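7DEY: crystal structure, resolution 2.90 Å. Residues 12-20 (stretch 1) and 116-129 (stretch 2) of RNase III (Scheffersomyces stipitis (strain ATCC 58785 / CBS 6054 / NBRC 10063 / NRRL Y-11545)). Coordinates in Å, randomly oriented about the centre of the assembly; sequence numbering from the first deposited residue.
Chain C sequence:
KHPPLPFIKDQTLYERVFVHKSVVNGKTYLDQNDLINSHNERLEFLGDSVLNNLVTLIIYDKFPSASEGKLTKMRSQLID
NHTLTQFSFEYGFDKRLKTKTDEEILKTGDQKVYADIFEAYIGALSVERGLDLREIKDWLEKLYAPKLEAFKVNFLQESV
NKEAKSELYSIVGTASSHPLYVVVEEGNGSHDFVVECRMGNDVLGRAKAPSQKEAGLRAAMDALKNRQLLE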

# COMPACT_ATOMS: atom_id res chain seq x y z
N THR C 12 10.24 -15.06 26.97
CA THR C 12 11.40 -15.54 26.24
C THR C 12 11.20 -15.44 24.73
O THR C 12 12.18 -15.35 23.99
CB THR C 12 11.73 -16.98 26.62
OG1 THR C 12 10.80 -17.86 25.99
CG2 THR C 12 11.65 -17.15 28.14
N LEU C 13 9.95 -15.47 24.27
CA LEU C 13 9.65 -15.34 22.86
C LEU C 13 9.69 -13.88 22.42
O LEU C 13 10.42 -13.52 21.49
CB LEU C 13 8.28 -15.96 22.57
CG LEU C 13 7.98 -16.59 21.21
CD1 LEU C 13 9.18 -17.28 20.68
CD2 LEU C 13 6.87 -17.60 21.34
N TYR C 14 8.92 -13.03 23.10
CA TYR C 14 8.92 -11.61 22.77
C TYR C 14 10.35 -11.10 22.64
O TYR C 14 10.67 -10.35 21.72
CB TYR C 14 8.15 -10.82 23.83
CG TYR C 14 8.10 -9.34 23.59
CD1 TYR C 14 9.10 -8.51 24.08
CD2 TYR C 14 7.06 -8.76 22.87
CE1 TYR C 14 9.07 -7.15 23.88
CE2 TYR C 14 7.03 -7.39 22.64
CZ TYR C 14 8.04 -6.59 23.15
OH TYR C 14 8.05 -5.23 22.97
N GLU C 15 11.22 -11.58 23.53
CA GLU C 15 12.61 -11.15 23.56
C GLU C 15 13.42 -11.78 22.43
O GLU C 15 14.40 -11.18 21.98
CB GLU C 15 13.23 -11.49 24.92
CG GLU C 15 12.95 -10.47 26.03
CD GLU C 15 13.70 -10.78 27.33
OE1 GLU C 15 14.29 -11.88 27.43
OE2 GLU C 15 13.71 -9.93 28.24
N ARG C 16 13.04 -12.96 21.95
CA ARG C 16 13.64 -13.48 20.72
C ARG C 16 13.40 -12.53 19.55
O ARG C 16 14.27 -12.36 18.69
CB ARG C 16 13.08 -14.87 20.39
CG ARG C 16 13.73 -16.02 21.15
CD ARG C 16 13.04 -17.37 20.87
NE ARG C 16 13.36 -17.90 19.55
CZ ARG C 16 12.89 -19.04 19.05
NH1 ARG C 16 12.07 -19.79 19.75
NH2 ARG C 16 13.23 -19.42 17.82
N VAL C 17 12.24 -11.88 19.53
CA VAL C 17 11.85 -10.97 18.47
C VAL C 17 12.40 -9.56 18.65
O VAL C 17 12.45 -8.79 17.68
CB VAL C 17 10.31 -11.00 18.38
CG1 VAL C 17 9.74 -9.88 17.53
CG2 VAL C 17 9.83 -12.37 17.86
N PHE C 18 12.82 -9.18 19.87
CA PHE C 18 13.29 -7.81 20.10
C PHE C 18 14.54 -7.72 20.97
O PHE C 18 14.79 -6.66 21.56
CB PHE C 18 12.20 -6.95 20.75
CG PHE C 18 10.94 -6.82 19.92
CD1 PHE C 18 10.88 -5.96 18.84
CD2 PHE C 18 9.80 -7.52 20.26
CE1 PHE C 18 9.71 -5.83 18.09
CE2 PHE C 18 8.62 -7.38 19.52
CZ PHE C 18 8.58 -6.54 18.44
N VAL C 19 15.34 -8.79 21.09
CA VAL C 19 16.66 -8.67 21.71
C VAL C 19 17.59 -7.83 20.84
O VAL C 19 18.44 -7.09 21.36
CB VAL C 19 17.26 -10.07 21.97
CG1 VAL C 19 17.44 -10.83 20.66
CG2 VAL C 19 18.60 -10.00 22.77
N HIS C 20 17.46 -7.92 19.52
CA HIS C 20 18.22 -7.11 18.58
C HIS C 20 17.65 -7.35 17.18
O HIS C 20 16.57 -7.94 17.03
CB HIS C 20 19.70 -7.44 18.63
N ASP C 116 11.55 -7.42 8.34
CA ASP C 116 12.04 -8.71 8.80
C ASP C 116 11.68 -8.96 10.26
O ASP C 116 11.51 -10.12 10.65
CB ASP C 116 13.55 -8.80 8.58
CG ASP C 116 13.92 -9.17 7.15
OD1 ASP C 116 13.38 -10.16 6.60
OD2 ASP C 116 14.75 -8.46 6.56
N ILE C 117 11.59 -7.90 11.09
CA ILE C 117 11.02 -8.04 12.43
C ILE C 117 9.59 -8.54 12.32
O ILE C 117 9.21 -9.58 12.87
CB ILE C 117 11.08 -6.71 13.19
CG1 ILE C 117 12.49 -6.14 13.20
CG2 ILE C 117 10.59 -6.87 14.65
CD1 ILE C 117 13.28 -6.54 14.42
N PHE C 118 8.78 -7.79 11.56
CA PHE C 118 7.37 -8.09 11.39
C PHE C 118 7.14 -9.53 10.94
O PHE C 118 6.19 -10.19 11.38
CB PHE C 118 6.76 -7.12 10.38
CG PHE C 118 5.28 -7.22 10.29
CD1 PHE C 118 4.69 -8.10 9.41
CD2 PHE C 118 4.49 -6.43 11.08
CE1 PHE C 118 3.34 -8.19 9.32
CE2 PHE C 118 3.13 -6.51 10.99
CZ PHE C 118 2.56 -7.39 10.11
N GLU C 119 8.01 -10.04 10.06
CA GLU C 119 7.89 -11.44 9.70
C GLU C 119 8.20 -12.33 10.89
O GLU C 119 7.43 -13.24 11.21
CB GLU C 119 8.78 -11.76 8.50
CG GLU C 119 8.19 -11.20 7.21
CD GLU C 119 9.01 -11.55 5.98
OE1 GLU C 119 8.40 -11.58 4.88
OE2 GLU C 119 10.23 -11.79 6.10
N ALA C 120 9.30 -12.05 11.59
CA ALA C 120 9.59 -12.79 12.82
C ALA C 120 8.41 -12.73 13.79
O ALA C 120 8.02 -13.76 14.38
CB ALA C 120 10.85 -12.24 13.48
N TYR C 121 7.82 -11.55 13.96
CA TYR C 121 6.73 -11.39 14.91
C TYR C 121 5.58 -12.35 14.58
O TYR C 121 5.18 -13.17 15.42
CB TYR C 121 6.26 -9.95 14.90
CG TYR C 121 5.33 -9.60 16.04
CD1 TYR C 121 5.82 -9.27 17.29
CD2 TYR C 121 3.96 -9.60 15.84
CE1 TYR C 121 4.98 -8.96 18.31
CE2 TYR C 121 3.10 -9.29 16.85
CZ TYR C 121 3.61 -8.97 18.09
OH TYR C 121 2.73 -8.66 19.12
N ILE C 122 5.06 -12.27 13.35
CA ILE C 122 4.06 -13.24 12.90
C ILE C 122 4.54 -14.66 13.15
O ILE C 122 3.76 -15.53 13.57
CB ILE C 122 3.75 -13.02 11.40
CG1 ILE C 122 2.68 -11.96 11.23
CG2 ILE C 122 3.32 -14.33 10.73
CD1 ILE C 122 2.47 -11.59 9.76
N GLY C 123 5.82 -14.92 12.89
CA GLY C 123 6.38 -16.21 13.24
C GLY C 123 6.20 -16.56 14.71
O GLY C 123 6.02 -17.74 15.05
N ALA C 124 6.21 -15.55 15.59
CA ALA C 124 6.00 -15.80 17.02
C ALA C 124 4.54 -16.06 17.34
O ALA C 124 4.21 -17.04 18.01
CB ALA C 124 6.51 -14.64 17.86
N LEU C 125 3.64 -15.18 16.88
CA LEU C 125 2.22 -15.45 17.09
C LEU C 125 1.88 -16.87 16.66
O LEU C 125 1.10 -17.56 17.33
CB LEU C 125 1.36 -14.46 16.31
CG LEU C 125 1.47 -12.97 16.59
CD1 LEU C 125 0.63 -12.23 15.54
CD2 LEU C 125 1.02 -12.61 18.01
N SER C 126 2.48 -17.33 15.56
CA SER C 126 2.12 -18.63 15.00
C SER C 126 2.58 -19.75 15.92
O SER C 126 1.81 -20.66 16.23
CB SER C 126 2.71 -18.79 13.59
OG SER C 126 2.51 -17.61 12.83
N VAL C 127 3.82 -19.68 16.39
CA VAL C 127 4.26 -20.73 17.31
C VAL C 127 3.54 -20.63 18.65
O VAL C 127 3.13 -21.64 19.23
CB VAL C 127 5.80 -20.69 17.45
CG1 VAL C 127 6.27 -19.36 18.02
CG2 VAL C 127 6.27 -21.86 18.31
N GLU C 128 3.31 -19.41 19.15
CA GLU C 128 2.65 -19.29 20.45
C GLU C 128 1.25 -19.90 20.45
O GLU C 128 0.65 -20.04 21.52
CB GLU C 128 2.57 -17.82 20.87
N ARG C 129 0.73 -20.27 19.28
CA ARG C 129 -0.60 -20.84 19.17
C ARG C 129 -0.56 -22.28 18.66
O ARG C 129 -1.58 -22.80 18.20
CB ARG C 129 -1.44 -19.94 18.28
CG ARG C 129 -1.62 -18.59 18.93
CD ARG C 129 -2.02 -17.51 17.97
NE ARG C 129 -2.51 -16.32 18.67
CZ ARG C 129 -1.75 -15.49 19.39
NH1 ARG C 129 -2.29 -14.43 19.99
NH2 ARG C 129 -0.44 -15.72 19.54

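How do the two backbones lie against each other? Both stretches are helical through most of their length, and their axes run nearly antiparallel, at 164°, approaching to 9.6 Å. The register is set by Val 17 opposite Tyr 121, whose CA atoms are 6.3 Å apart, and by Leu 13 opposite Ala 124, whose CA atoms are 6.9 Å apart. One helical turn of stretch 1 therefore advances toward its C-terminus as stretch 2 steps back toward its N-terminus.

What does Val 17 do at the centre? It has the largest covered area, and its side chain fits as a knob into a hole formed by Ile 117, Ala 120, Tyr 121 and Ala 124. CG2 of Val 17 lies 4.0 Å from CB of Ala 124, a van der Waals contact between two methyl groups. CG1 of Val 17 meets CD1 of Tyr 121 at 4.0 Å, at the ring's edge, near its plane.

How does Leu 13 extend the contact? One turn before Val 17, it points toward stretch 2 and places CG 4.1 Å from CB of Ala 124 and CD2 3.8 Å from CG1 of Val 127. These are van der Waals contacts between hydrocarbon groups, and the packing also withdraws apolar surface from water.

What closes the other end? Ile 117 leaves its backbone sideways, but the end of its side chain comes nearer stretch 1: its CG2 lies 3.7 Å from CE1 of Phe 18. The Phe 18 ring also reaches Tyr 121, with CZ 4.0 Å from CD1 of Tyr 121.

Does any polar bond join the helices? None is found among the modelled atoms. Backbone hydrogen bonds run within each helix, as from Val 17 N to Leu 13 O, 3.1 Å, and from Ala 124 N to Ala 120 O, 2.8 Å, leaving apolar packing to join the two.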